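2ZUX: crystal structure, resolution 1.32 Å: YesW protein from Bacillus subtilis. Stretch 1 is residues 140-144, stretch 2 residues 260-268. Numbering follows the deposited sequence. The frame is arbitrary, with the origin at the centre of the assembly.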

ATOM      1  N   LYS A 140      -4.982 -20.449   0.523  1.00 11.23           N
ATOM      2  CA  LYS A 140      -6.114 -20.737   1.402  1.00 11.37           C
ATOM      3  C   LYS A 140      -6.491 -19.582   2.307  1.00 11.37           C
ATOM      4  O   LYS A 140      -5.615 -18.906   2.870  1.00 11.31           O
ATOM      5  CB  LYS A 140      -5.785 -21.944   2.287  1.00 11.80           C
ATOM      6  CG  LYS A 140      -5.677 -23.279   1.550  1.00 13.60           C
ATOM      7  CD  LYS A 140      -7.055 -23.832   1.199  1.00 15.12           C
ATOM      8  CE  LYS A 140      -6.963 -25.081   0.323  1.00 16.95           C
ATOM      9  NZ  LYS A 140      -6.640 -24.727  -1.083  1.00 18.53           N
ATOM     10  N   ASP A 141      -7.797 -19.378   2.465  1.00 11.10           N
ATOM     11  CA  ASP A 141      -8.299 -18.596   3.579  1.00 11.28           C
ATOM     12  C   ASP A 141      -8.075 -19.375   4.874  1.00 11.03           C
ATOM     13  O   ASP A 141      -8.009 -20.604   4.867  1.00 10.97           O
ATOM     14  CB  ASP A 141      -9.783 -18.283   3.418  1.00 11.46           C
ATOM     15  CG  ASP A 141     -10.303 -17.422   4.544  1.00 12.16           C
ATOM     16  OD1 ASP A 141      -9.888 -16.246   4.619  1.00 12.39           O
ATOM     17  OD2 ASP A 141     -11.102 -17.922   5.363  1.00 13.26           O
ATOM     18  N   ASN A 142      -7.971 -18.657   5.987  1.00 11.27           N
ATOM     19  CA  ASN A 142      -7.768 -19.283   7.294  1.00 11.30           C
ATOM     20  C   ASN A 142      -8.886 -20.246   7.693  1.00 11.70           C
ATOM     21  O   ASN A 142      -8.669 -21.137   8.519  1.00 12.38           O
ATOM     22  CB  ASN A 142      -7.611 -18.217   8.379  1.00 11.21           C
ATOM     23  CG  ASN A 142      -6.308 -17.452   8.270  1.00 10.56           C
ATOM     24  OD1 ASN A 142      -5.576 -17.303   9.257  1.00 12.46           O
ATOM     25  ND2 ASN A 142      -6.006 -16.963   7.082  1.00 10.44           N
ATOM     26  N   SER A 143     -10.075 -20.055   7.118  1.00 11.77           N
ATOM     27  CA  SER A 143     -11.201 -20.945   7.406  1.00 12.14           C
ATOM     28  C   SER A 143     -11.119 -22.283   6.679  1.00 12.37           C
ATOM     29  O   SER A 143     -11.886 -23.194   6.995  1.00 12.91           O
ATOM     30  CB  SER A 143     -12.525 -20.264   7.062  1.00 12.35           C
ATOM     31  OG  SER A 143     -12.627 -20.078   5.666  1.00 13.46           O
ATOM     32  N   GLN A 144     -10.211 -22.400   5.711  1.00 12.49           N
ATOM     33  CA  GLN A 144     -10.133 -23.585   4.850  1.00 12.72           C
ATOM     34  C   GLN A 144      -8.967 -24.489   5.199  1.00 13.32           C
ATOM     35  O   GLN A 144      -7.853 -24.017   5.414  1.00 13.74           O
ATOM     36  CB  GLN A 144      -9.976 -23.157   3.402  1.00 12.48           C
ATOM     37  CG  GLN A 144     -11.098 -22.312   2.865  1.00 13.66           C
ATOM     38  CD  GLN A 144     -10.797 -21.832   1.470  1.00 15.34           C
ATOM     39  OE1 GLN A 144      -9.869 -21.044   1.257  1.00 14.34           O
ATOM     40  NE2 GLN A 144     -11.562 -22.320   0.499  1.00 18.80           N
ATOM     41  N   SER A 260      -9.485 -23.665  17.947  1.00 13.32           N
ATOM     42  CA  SER A 260      -8.468 -24.718  18.020  1.00 14.74           C
ATOM     43  C   SER A 260      -8.114 -25.310  16.656  1.00 14.75           C
ATOM     44  O   SER A 260      -7.198 -26.132  16.558  1.00 15.68           O
ATOM     45  CB  SER A 260      -8.884 -25.825  18.997  1.00 15.26           C
ATOM     46  OG  SER A 260      -8.966 -25.322  20.320  1.00 18.26           O
ATOM     47  N   TYR A 261      -8.822 -24.892  15.612  1.00 14.44           N
ATOM     48  CA  TYR A 261      -8.583 -25.439  14.276  1.00 14.42           C
ATOM     49  C   TYR A 261      -7.546 -24.659  13.460  1.00 14.29           C
ATOM     50  O   TYR A 261      -7.145 -25.110  12.380  1.00 14.90           O
ATOM     51  CB  TYR A 261      -9.896 -25.659  13.515  1.00 14.74           C
ATOM     52  CG  TYR A 261     -10.620 -24.425  13.024  1.00 13.91           C
ATOM     53  CD1 TYR A 261     -10.344 -23.893  11.761  1.00 14.40           C
ATOM     54  CD2 TYR A 261     -11.614 -23.819  13.789  1.00 14.30           C
ATOM     55  CE1 TYR A 261     -11.025 -22.787  11.283  1.00 14.84           C
ATOM     56  CE2 TYR A 261     -12.305 -22.699  13.312  1.00 14.28           C
ATOM     57  CZ  TYR A 261     -12.000 -22.195  12.054  1.00 15.33           C
ATOM     58  OH  TYR A 261     -12.666 -21.092  11.572  1.00 15.83           O
ATOM     59  N   GLY A 262      -7.116 -23.504  13.978  1.00 13.60           N
ATOM     60  CA  GLY A 262      -5.991 -22.761  13.396  1.00 13.17           C
ATOM     61  C   GLY A 262      -6.350 -21.552  12.551  1.00 12.82           C
ATOM     62  O   GLY A 262      -5.581 -21.164  11.672  1.00 13.57           O
ATOM     63  N   ASN A 263      -7.491 -20.929  12.811  1.00 12.36           N
ATOM     64  CA  ASN A 263      -7.919 -19.771  12.026  1.00 11.83           C
ATOM     65  C   ASN A 263      -7.388 -18.473  12.638  1.00 11.30           C
ATOM     66  O   ASN A 263      -6.514 -17.799  12.066  1.00 11.01           O
ATOM     67  CB  ASN A 263      -9.447 -19.775  11.905  1.00 12.09           C
ATOM     68  CG  ASN A 263      -9.996 -18.614  11.083  1.00 13.20           C
ATOM     69  OD1 ASN A 263      -9.396 -17.539  10.999  1.00 13.05           O
ATOM     70  ND2 ASN A 263     -11.173 -18.819  10.505  1.00 15.16           N
ATOM     71  N   ARG A 264      -7.862 -18.166  13.837  1.00 10.56           N
ATOM     72  CA  ARG A 264      -7.601 -16.877  14.478  1.00 10.78           C
ATOM     73  C   ARG A 264      -6.129 -16.646  14.794  1.00 10.55           C
ATOM     74  O   ARG A 264      -5.642 -15.506  14.705  1.00 10.51           O
ATOM     75  CB  ARG A 264      -8.466 -16.753  15.727  1.00 10.49           C
ATOM     76  CG  ARG A 264      -9.923 -16.488  15.399  1.00 11.09           C
ATOM     77  CD  ARG A 264     -10.828 -16.873  16.557  1.00 12.18           C
ATOM     78  NE  ARG A 264     -12.235 -16.582  16.290  1.00 13.78           N
ATOM     79  CZ  ARG A 264     -13.030 -17.313  15.512  1.00 14.47           C
ATOM     80  NH1 ARG A 264     -12.581 -18.414  14.907  1.00 14.39           N
ATOM     81  NH2 ARG A 264     -14.297 -16.942  15.358  1.00 14.76           N
ATOM     82  N   VAL A 265      -5.421 -17.719  15.137  1.00 10.70           N
ATOM     83  CA  VAL A 265      -4.004 -17.661  15.471  1.00 10.89           C
ATOM     84  C   VAL A 265      -3.160 -17.083  14.334  1.00 10.48           C
ATOM     85  O   VAL A 265      -2.132 -16.446  14.587  1.00 10.71           O
ATOM     86  CB  VAL A 265      -3.475 -19.070  15.878  1.00 11.25           C
ATOM     87  CG1 VAL A 265      -3.660 -20.076  14.746  1.00 11.57           C
ATOM     88  CG2 VAL A 265      -2.016 -19.016  16.327  1.00 12.28           C
ATOM     89  N   ASP A 266      -3.594 -17.284  13.091  1.00 10.01           N
ATOM     90  CA  ASP A 266      -2.770 -16.955  11.938  1.00 10.01           C
ATOM     91  C   ASP A 266      -3.314 -15.761  11.162  1.00  9.67           C
ATOM     92  O   ASP A 266      -3.211 -15.696   9.935  1.00 10.02           O
ATOM     93  CB  ASP A 266      -2.609 -18.185  11.040  1.00 10.18           C
ATOM     94  CG  ASP A 266      -1.593 -19.182  11.577  1.00 11.11           C
ATOM     95  OD1 ASP A 266      -0.837 -18.844  12.516  1.00 11.67           O
ATOM     96  OD2 ASP A 266      -1.574 -20.316  11.041  1.00 11.00           O
ATOM     97  N   ARG A 267      -3.863 -14.796  11.896  1.00  9.37           N
ATOM     98  CA  ARG A 267      -4.377 -13.568  11.300  1.00  9.35           C
ATOM     99  C   ARG A 267      -3.346 -12.471  11.474  1.00  9.08           C
ATOM    100  O   ARG A 267      -3.256 -11.848  12.533  1.00  9.66           O
ATOM    101  CB  ARG A 267      -5.716 -13.184  11.937  1.00  9.69           C
ATOM    102  CG  ARG A 267      -6.833 -14.187  11.643  1.00  9.57           C
ATOM    103  CD  ARG A 267      -7.215 -14.160  10.176  1.00  9.98           C
ATOM    104  NE  ARG A 267      -8.375 -15.005   9.934  1.00 10.06           N
ATOM    105  CZ  ARG A 267      -9.214 -14.844   8.920  1.00 10.23           C
ATOM    106  NH1 ARG A 267      -9.039 -13.857   8.054  1.00 10.80           N
ATOM    107  NH2 ARG A 267     -10.254 -15.659   8.788  1.00 11.87           N
ATOM    108  N   PHE A 268      -2.550 -12.247  10.436  1.00  9.15           N
ATOM    109  CA  PHE A 268      -1.415 -11.327  10.527  1.00  8.82           C
ATOM    110  C   PHE A 268      -1.667 -10.022   9.800  1.00  8.98           C
ATOM    111  O   PHE A 268      -2.329  -9.995   8.754  1.00  9.34           O
ATOM    112  CB  PHE A 268      -0.161 -11.982   9.937  1.00  9.36           C
ATOM    113  CG  PHE A 268       0.259 -13.231  10.652  1.00  8.72           C
ATOM    114  CD1 PHE A 268       0.977 -13.152  11.842  1.00  9.33           C
ATOM    115  CD2 PHE A 268      -0.091 -14.480  10.159  1.00  9.60           C
ATOM    116  CE1 PHE A 268       1.373 -14.309  12.518  1.00 10.34           C
ATOM    117  CE2 PHE A 268       0.293 -15.641  10.819  1.00  9.92           C
ATOM    118  CZ  PHE A 268       1.012 -15.555  12.009  1.00 10.33           C
TER
HETATM  119  O   HOH W   1     -10.987 -14.258   6.146  1.00 14.18           O
HETATM  120  O   HOH W   2     -12.777 -16.583   6.927  1.00 22.25           O

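The two stretches, more than a hundred residues apart in the chain, meet as a tight turn set against an irregular loop, with 279 Å² buried between them. Residues Asp 141 to Gln 144 form a type I β turn, closed by a hydrogen bond from Gln 144 N to Asp 141 O (3.0 Å). Asp 141 also steadies the turn through its side chain, since OD2 accepts hydrogen bonds from Ser 143 N (2.9 Å) and Ser 143 OG (2.7 Å).

Asn 142, at the second position of the turn, contributes the most surface. Its CA-to-CB bond points toward the loop, and the backbones come closest here, with the CA atoms of Asn 142 and Asn 263 4.8 Å apart. The amide end reaches the carbonyl oxygens Asn 263 O and Asp 266 O, but its modelled orientation is probably turned over, so the hydrogen bonding at this site remains open. Asn 263 O also accepts a backbone hydrogen bond from Asp 266 N (3.1 Å), which closes the short 3-10 segment at 264-265.

Arg 267 covers the next largest area. Its guanidinium group lays one face against the side chain of Asn 142 and is held in place by Asn 263 OD1, which accepts hydrogen bonds from both Arg 267 NE (2.9 Å) and Arg 267 NH2 (3.0 Å). Asp 141 OD2 and Arg 267 NH2 carry opposite charges but lie 4.2 Å apart, beyond a salt bridge, and the oxygen sits well out of the guanidinium plane. Water completes the link: water 1 donates to Asp 141 OD1 (2.7 Å) and accepts from Arg 267 NH1 (2.8 Å), while water 2 similarly joins Asp 141 OD2 (2.7 Å) to Arg 267 NH2 (3.3 Å).

Ser 143 and Tyr 261, both exposed, also meet: Ser 143 CA approaches the edge of the Tyr 261 ring, 4.3 Å from Tyr 261 CE1.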